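Local atomic coordinates of alanine racemase 1 (Caldanaerobacter subterraneus subsp. tengcongensis MB4, PDB entry 4Y2W), a protein that belongs to the alanine racemase family, whose members join an N-terminal TIM-barrel domain to a C-terminal domain built mainly of beta strands. Residues R293-N298 and E349-K354; K149-M154 and L160-I165. The protein carries 1 engineered substitution. All coordinates share one frame; numbering follows the deposited sequence.

Contact 1: residues R293-N298 and E349-K354; sequences RRLSNN and ESMADK
Leu295 and Lys354 mark the nearest backbone approach, with CA atoms 8.1 Å apart, where a short 3-10 segment (293-295) and the type II beta turn from Leu295 to Asn298 face helix 348-354. At this spacing the side chains bridge the gap, burying about 196 Å² in all. Leu295 forks between two helix residues one turn apart. Its CD1 touches the terminal methyl of Met351, CE, at 3.7 Å, while CD2 lies against Lys354 CG at 3.9 Å. Met351 starts with CG anti to its backbone N and bends at chi3 (-76°), and its chain meets that of Leu295 at roughly a right angle. Lys354 is held differently: only its methylene part is used. It curls at chi2 (70°) and chi3 (74°), laying CG, CD and CE against the backbone carbonyl oxygen of Asn298, with CD nearest to Asn298 O at 3.7 Å. NZ remains 4.2 Å from Asn298 O, so the lysine contributes van der Waals packing at the solvent-facing edge, whereas Leu295 and Met351 form the buried part. The turn itself is closed by Asn298 N bonding to Leu295 O at 3.0 Å, and Ser296 N donates to Arg293 O. Beyond the pair, Ser296 OG bonds Val314 N, Met351 packs on Val362 of helix 359-365, and Arg293 N donates to Glu361 of the second subunit. Arg293 also packs on Tyr287, which lines a pocket holding a bound alanine. The arrangement is loop-on-helix packing within the C-terminal domain of the alanine racemase fold, joining the connection between strands 278-283 and 300-303 to helix 348-354 beside the dimer interface.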
loop_
_atom_site.group_PDB
_atom_site.type_symbol
_atom_site.label_atom_id
_atom_site.label_comp_id
_atom_site.label_asym_id
_atom_site.label_seq_id
_atom_site.Cartn_x
_atom_site.Cartn_y
_atom_site.Cartn_z
ATOM N N ARG A 293 11.995 -1.124 0.267
ATOM C CA ARG A 293 13.257 -0.760 -0.360
ATOM C C ARG A 293 14.471 -0.991 0.553
ATOM O O ARG A 293 15.594 -1.141 0.065
ATOM C CB ARG A 293 13.196 0.700 -0.813
ATOM C CG ARG A 293 14.361 1.146 -1.672
ATOM C CD ARG A 293 14.037 2.442 -2.394
ATOM N NE ARG A 293 15.249 3.153 -2.790
ATOM C CZ ARG A 293 15.979 3.918 -1.983
ATOM N NH1 ARG A 293 15.636 4.096 -0.711
ATOM N NH2 ARG A 293 17.069 4.512 -2.452
ATOM N N ARG A 294 14.251 -1.029 1.868
ATOM C CA ARG A 294 15.336 -1.305 2.822
ATOM C C ARG A 294 15.890 -2.733 2.711
ATOM O O ARG A 294 16.974 -3.007 3.220
ATOM C CB ARG A 294 14.912 -0.989 4.267
ATOM C CG ARG A 294 15.013 0.495 4.606
ATOM C CD ARG A 294 14.550 0.821 6.017
ATOM N NE ARG A 294 13.133 0.505 6.199
ATOM C CZ ARG A 294 12.607 -0.154 7.236
ATOM N NH1 ARG A 294 13.360 -0.567 8.261
ATOM N NH2 ARG A 294 11.295 -0.379 7.261
ATOM N N LEU A 295 15.162 -3.623 2.035
ATOM C CA LEU A 295 15.658 -4.969 1.737
ATOM C C LEU A 295 16.724 -4.987 0.634
ATOM O O LEU A 295 17.281 -6.042 0.336
ATOM C CB LEU A 295 14.504 -5.894 1.346
ATOM C CG LEU A 295 13.364 -6.054 2.355
ATOM C CD1 LEU A 295 12.343 -7.043 1.819
ATOM C CD2 LEU A 295 13.871 -6.505 3.715
ATOM N N SER A 296 16.992 -3.834 0.023
ATOM C CA SER A 296 18.125 -3.674 -0.893
ATOM C C SER A 296 19.395 -4.282 -0.298
ATOM O O SER A 296 19.861 -3.829 0.750
ATOM C CB SER A 296 18.368 -2.186 -1.165
ATOM O OG SER A 296 17.224 -1.558 -1.723
ATOM N N ASN A 297 19.933 -5.314 -0.951
ATOM C CA ASN A 297 21.158 -5.994 -0.503
ATOM C C ASN A 297 21.118 -6.574 0.921
ATOM O O ASN A 297 22.160 -6.664 1.576
ATOM C CB ASN A 297 22.377 -5.060 -0.632
ATOM C CG ASN A 297 22.783 -4.821 -2.068
ATOM O OD1 ASN A 297 23.177 -5.751 -2.774
ATOM N ND2 ASN A 297 22.713 -3.569 -2.507
ATOM N N ASN A 298 19.937 -6.956 1.410
ATOM C CA ASN A 298 19.842 -7.697 2.677
ATOM C C ASN A 298 18.499 -8.387 2.852
ATOM O O ASN A 298 17.774 -8.157 3.824
ATOM C CB ASN A 298 20.181 -6.831 3.908
ATOM C CG ASN A 298 19.232 -5.668 4.090
ATOM O OD1 ASN A 298 18.718 -5.125 3.116
ATOM N ND2 ASN A 298 18.994 -5.277 5.338
ATOM N N GLU A 349 6.838 -13.260 9.525
ATOM C CA GLU A 349 7.499 -12.801 10.750
ATOM C C GLU A 349 8.986 -12.504 10.521
ATOM O O GLU A 349 9.509 -11.515 11.039
ATOM C CB GLU A 349 7.329 -13.818 11.883
ATOM C CG GLU A 349 7.704 -13.253 13.250
ATOM C CD GLU A 349 7.404 -14.193 14.402
ATOM O OE1 GLU A 349 7.621 -13.788 15.568
ATOM O OE2 GLU A 349 6.958 -15.332 14.145
ATOM N N SER A 350 9.657 -13.361 9.752
ATOM C CA SER A 350 11.058 -13.133 9.387
ATOM C C SER A 350 11.232 -11.799 8.663
ATOM O O SER A 350 12.185 -11.065 8.933
ATOM C CB SER A 350 11.579 -14.262 8.497
ATOM O OG SER A 350 11.546 -15.501 9.171
ATOM N N MET A 351 10.312 -11.494 7.749
ATOM C CA MET A 351 10.339 -10.232 7.018
ATOM C C MET A 351 10.112 -9.045 7.954
ATOM O O MET A 351 10.816 -8.041 7.871
ATOM C CB MET A 351 9.297 -10.233 5.899
ATOM C CG MET A 351 9.238 -8.930 5.113
ATOM S SD MET A 351 8.641 -9.121 3.423
ATOM C CE MET A 351 10.090 -9.834 2.648
ATOM N N ALA A 352 9.133 -9.175 8.846
ATOM C CA ALA A 352 8.822 -8.134 9.830
ATOM C C ALA A 352 10.013 -7.821 10.740
ATOM O O ALA A 352 10.264 -6.660 11.068
ATOM C CB ALA A 352 7.622 -8.546 10.665
ATOM N N ASP A 353 10.740 -8.861 11.141
ATOM C CA ASP A 353 11.928 -8.698 11.977
ATOM C C ASP A 353 13.012 -7.921 11.238
ATOM O O ASP A 353 13.544 -6.946 11.764
ATOM C CB ASP A 353 12.480 -10.059 12.410
ATOM C CG ASP A 353 11.515 -10.835 13.283
ATOM O OD1 ASP A 353 10.523 -10.248 13.764
ATOM O OD2 ASP A 353 11.745 -12.046 13.491
ATOM N N LYS A 354 13.313 -8.346 10.013
ATOM C CA LYS A 354 14.383 -7.743 9.214
ATOM C C LYS A 354 14.232 -6.227 9.039
ATOM O O LYS A 354 15.224 -5.504 9.074
ATOM C CB LYS A 354 14.476 -8.432 7.842
ATOM C CG LYS A 354 15.604 -7.936 6.936
ATOM C CD LYS A 354 16.993 -8.327 7.432
ATOM C CE LYS A 354 17.296 -9.802 7.209
ATOM N NZ LYS A 354 18.742 -10.105 7.407
#

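Contact 2: residues K149-M154 and L160-I165; sequences KEILEM and LILEGI
The apolar packing centres on Leu162, whose CD2 fits against helix 144-155 between Ile151 and Met154. That methyl lies 4.2 Å from Ile151 CG2 and also 4.2 Å from Met154 CB; the side chains of Leu162 and Ile151 cross at about a right angle. CG of Leu162 is anti to its backbone N (chi1 -163°), which carries the branch out to the helix. Looser contacts flank it: Met154 CG and Leu160 CD1 are 4.4 Å apart, and Ile151 CD1 comes within 4.5 Å of Ile165 CD1. A second kind of contact is made with the helix backbone, since Leu162 CD2 also reaches the carbonyl oxygen of Ile151 at 3.5 Å. The backbones stay well separated, the segment axes passing 9.7 Å apart with 122° between their N-to-C directions, and 238 Å² is buried. Hydrogen bonds run within each segment and to other parts of the barrel. Met154 N bonds Glu150 O within the helix, while a weak bond from Glu163 N to Ile161 O closes an inverse gamma turn centred on Leu162. The strand is irregular here, consistent with this turn and the non-extended backbone of Glu163: Leu160, Leu162 and Ile165 point toward the helix, with a spacing of three residues rather than two at the last step. Glu163 accepts hydrogen bonds from Tyr62 and His129. Around this packing, Ile130 of strand 126-131 touches Ile151, Met154 and Leu162, helix 109-121 packs on Met154 and Leu160, and helix 177-195 on Ile151 and Ile165. Strand 160-166 is hydrogen-bonded to its neighbours 126-131 and 203-208, so the contact joins the sheet to its outer layer. This is the packing of a right-handed beta-alpha-beta unit, 126-131, 144-155 and 160-166, in the eight-stranded TIM barrel of the N-terminal domain.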
loop_
_atom_site.group_PDB
_atom_site.type_symbol
_atom_site.label_atom_id
_atom_site.label_comp_id
_atom_site.label_asym_id
_atom_site.label_seq_id
_atom_site.Cartn_x
_atom_site.Cartn_y
_atom_site.Cartn_z
ATOM N N LYS A 149 -22.744 7.655 33.867
ATOM C CA LYS A 149 -23.875 8.554 33.644
ATOM C C LYS A 149 -24.370 8.477 32.198
ATOM O O LYS A 149 -25.555 8.223 31.952
ATOM C CB LYS A 149 -23.491 9.997 33.993
ATOM C CG LYS A 149 -24.667 10.959 34.012
ATOM C CD LYS A 149 -24.215 12.408 34.089
ATOM C CE LYS A 149 -25.410 13.348 34.017
ATOM N NZ LYS A 149 -25.018 14.776 34.160
ATOM N N GLU A 150 -23.455 8.679 31.252
ATOM C CA GLU A 150 -23.801 8.718 29.830
ATOM C C GLU A 150 -24.243 7.358 29.298
ATOM O O GLU A 150 -25.163 7.279 28.489
ATOM C CB GLU A 150 -22.629 9.251 29.005
ATOM C CG GLU A 150 -22.263 10.691 29.337
ATOM C CD GLU A 150 -21.276 11.300 28.361
ATOM O OE1 GLU A 150 -20.639 10.546 27.600
ATOM O OE2 GLU A 150 -21.140 12.540 28.352
ATOM N N ILE A 151 -23.593 6.295 29.760
ATOM C CA ILE A 151 -23.962 4.937 29.368
ATOM C C ILE A 151 -25.368 4.586 29.854
ATOM O O ILE A 151 -26.111 3.898 29.154
ATOM C CB ILE A 151 -22.932 3.904 29.882
ATOM C CG1 ILE A 151 -21.620 4.051 29.106
ATOM C CG2 ILE A 151 -23.452 2.480 29.728
ATOM C CD1 ILE A 151 -20.434 3.374 29.755
ATOM N N LEU A 152 -25.734 5.064 31.043
ATOM C CA LEU A 152 -27.069 4.804 31.598
ATOM C C LEU A 152 -28.166 5.543 30.831
ATOM O O LEU A 152 -29.287 5.046 30.722
ATOM C CB LEU A 152 -27.126 5.153 33.094
ATOM C CG LEU A 152 -26.498 4.111 34.035
ATOM C CD1 LEU A 152 -26.188 4.713 35.400
ATOM C CD2 LEU A 152 -27.399 2.892 34.181
ATOM N N GLU A 153 -27.846 6.720 30.303
ATOM C CA GLU A 153 -28.788 7.454 29.463
ATOM C C GLU A 153 -29.015 6.704 28.153
ATOM O O GLU A 153 -30.159 6.523 27.722
ATOM C CB GLU A 153 -28.283 8.872 29.190
ATOM C CG GLU A 153 -29.366 9.820 28.695
ATOM C CD GLU A 153 -28.905 11.267 28.592
ATOM O OE1 GLU A 153 -29.563 12.041 27.864
ATOM O OE2 GLU A 153 -27.892 11.635 29.232
ATOM N N MET A 154 -27.923 6.250 27.538
ATOM C CA MET A 154 -27.982 5.478 26.293
ATOM C C MET A 154 -28.855 4.232 26.412
ATOM O O MET A 154 -29.520 3.843 25.451
ATOM C CB MET A 154 -26.578 5.062 25.852
ATOM C CG MET A 154 -25.720 6.205 25.340
ATOM S SD MET A 154 -24.061 5.654 24.908
ATOM C CE MET A 154 -23.117 7.150 25.193
ATOM N N LEU A 160 -31.572 3.365 20.120
ATOM C CA LEU A 160 -30.354 2.560 20.173
ATOM C C LEU A 160 -30.618 1.179 20.751
ATOM O O LEU A 160 -31.646 0.946 21.382
ATOM C CB LEU A 160 -29.300 3.254 21.038
ATOM C CG LEU A 160 -28.951 4.694 20.675
ATOM C CD1 LEU A 160 -27.881 5.225 21.619
ATOM C CD2 LEU A 160 -28.499 4.789 19.225
ATOM N N ILE A 161 -29.678 0.270 20.509
ATOM C CA ILE A 161 -29.595 -0.996 21.226
ATOM C C ILE A 161 -28.194 -1.068 21.822
ATOM O O ILE A 161 -27.199 -1.066 21.095
ATOM C CB ILE A 161 -29.815 -2.222 20.314
ATOM C CG1 ILE A 161 -31.111 -2.084 19.510
ATOM C CG2 ILE A 161 -29.851 -3.499 21.149
ATOM C CD1 ILE A 161 -31.299 -3.167 18.465
ATOM N N LEU A 162 -28.128 -1.125 23.147
ATOM C CA LEU A 162 -26.863 -1.127 23.866
ATOM C C LEU A 162 -26.359 -2.568 24.010
ATOM O O LEU A 162 -26.429 -3.171 25.087
ATOM C CB LEU A 162 -27.056 -0.436 25.218
ATOM C CG LEU A 162 -25.837 0.055 25.999
ATOM C CD1 LEU A 162 -24.772 0.655 25.096
ATOM C CD2 LEU A 162 -26.289 1.076 27.031
ATOM N N GLU A 163 -25.843 -3.100 22.902
ATOM C CA GLU A 163 -25.490 -4.516 22.783
ATOM C C GLU A 163 -24.146 -4.884 23.403
ATOM O O GLU A 163 -24.021 -5.939 24.024
ATOM C CB GLU A 163 -25.472 -4.922 21.309
ATOM C CG GLU A 163 -25.275 -6.411 21.066
ATOM C CD GLU A 163 -25.123 -6.740 19.597
ATOM O OE1 GLU A 163 -24.118 -6.315 18.993
ATOM O OE2 GLU A 163 -26.004 -7.427 19.047
ATOM N N GLY A 164 -23.136 -4.039 23.216
ATOM C CA GLY A 164 -21.782 -4.376 23.653
ATOM C C GLY A 164 -21.049 -3.293 24.413
ATOM O O GLY A 164 -21.453 -2.128 24.433
ATOM N N ILE A 165 -19.965 -3.701 25.061
ATOM C CA ILE A 165 -19.061 -2.785 25.745
ATOM C C ILE A 165 -17.677 -3.424 25.735
ATOM O O ILE A 165 -17.542 -4.611 26.035
ATOM C CB ILE A 165 -19.528 -2.472 27.188
ATOM C CG1 ILE A 165 -18.538 -1.530 27.882
ATOM C CG2 ILE A 165 -19.702 -3.747 28.003
ATOM C CD1 ILE A 165 -19.099 -0.836 29.105
#

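How the contacts relate
From the N terminus, the chain first reaches contact 2, where strand 160-166 returns against helix 144-155 after a four-residue connection, a short local loop of the barrel domain. After the remaining barrel strands the chain enters the C-terminal domain. There contact 1 closes a much longer loop: 50 residues, rich in strand, separate 293-298 from 349-354. The two contacts follow in series, without nesting or crossing. The centres of contact 1 and contact 2 are about 46 Å apart, on opposite sides of the chain's centre. The nearest atoms of contact 1 and contact 2 are about 29 Å apart. Contact 2 thus ties barrel wall to surrounding helix, while contact 1 ties a loop to a helix in the other domain.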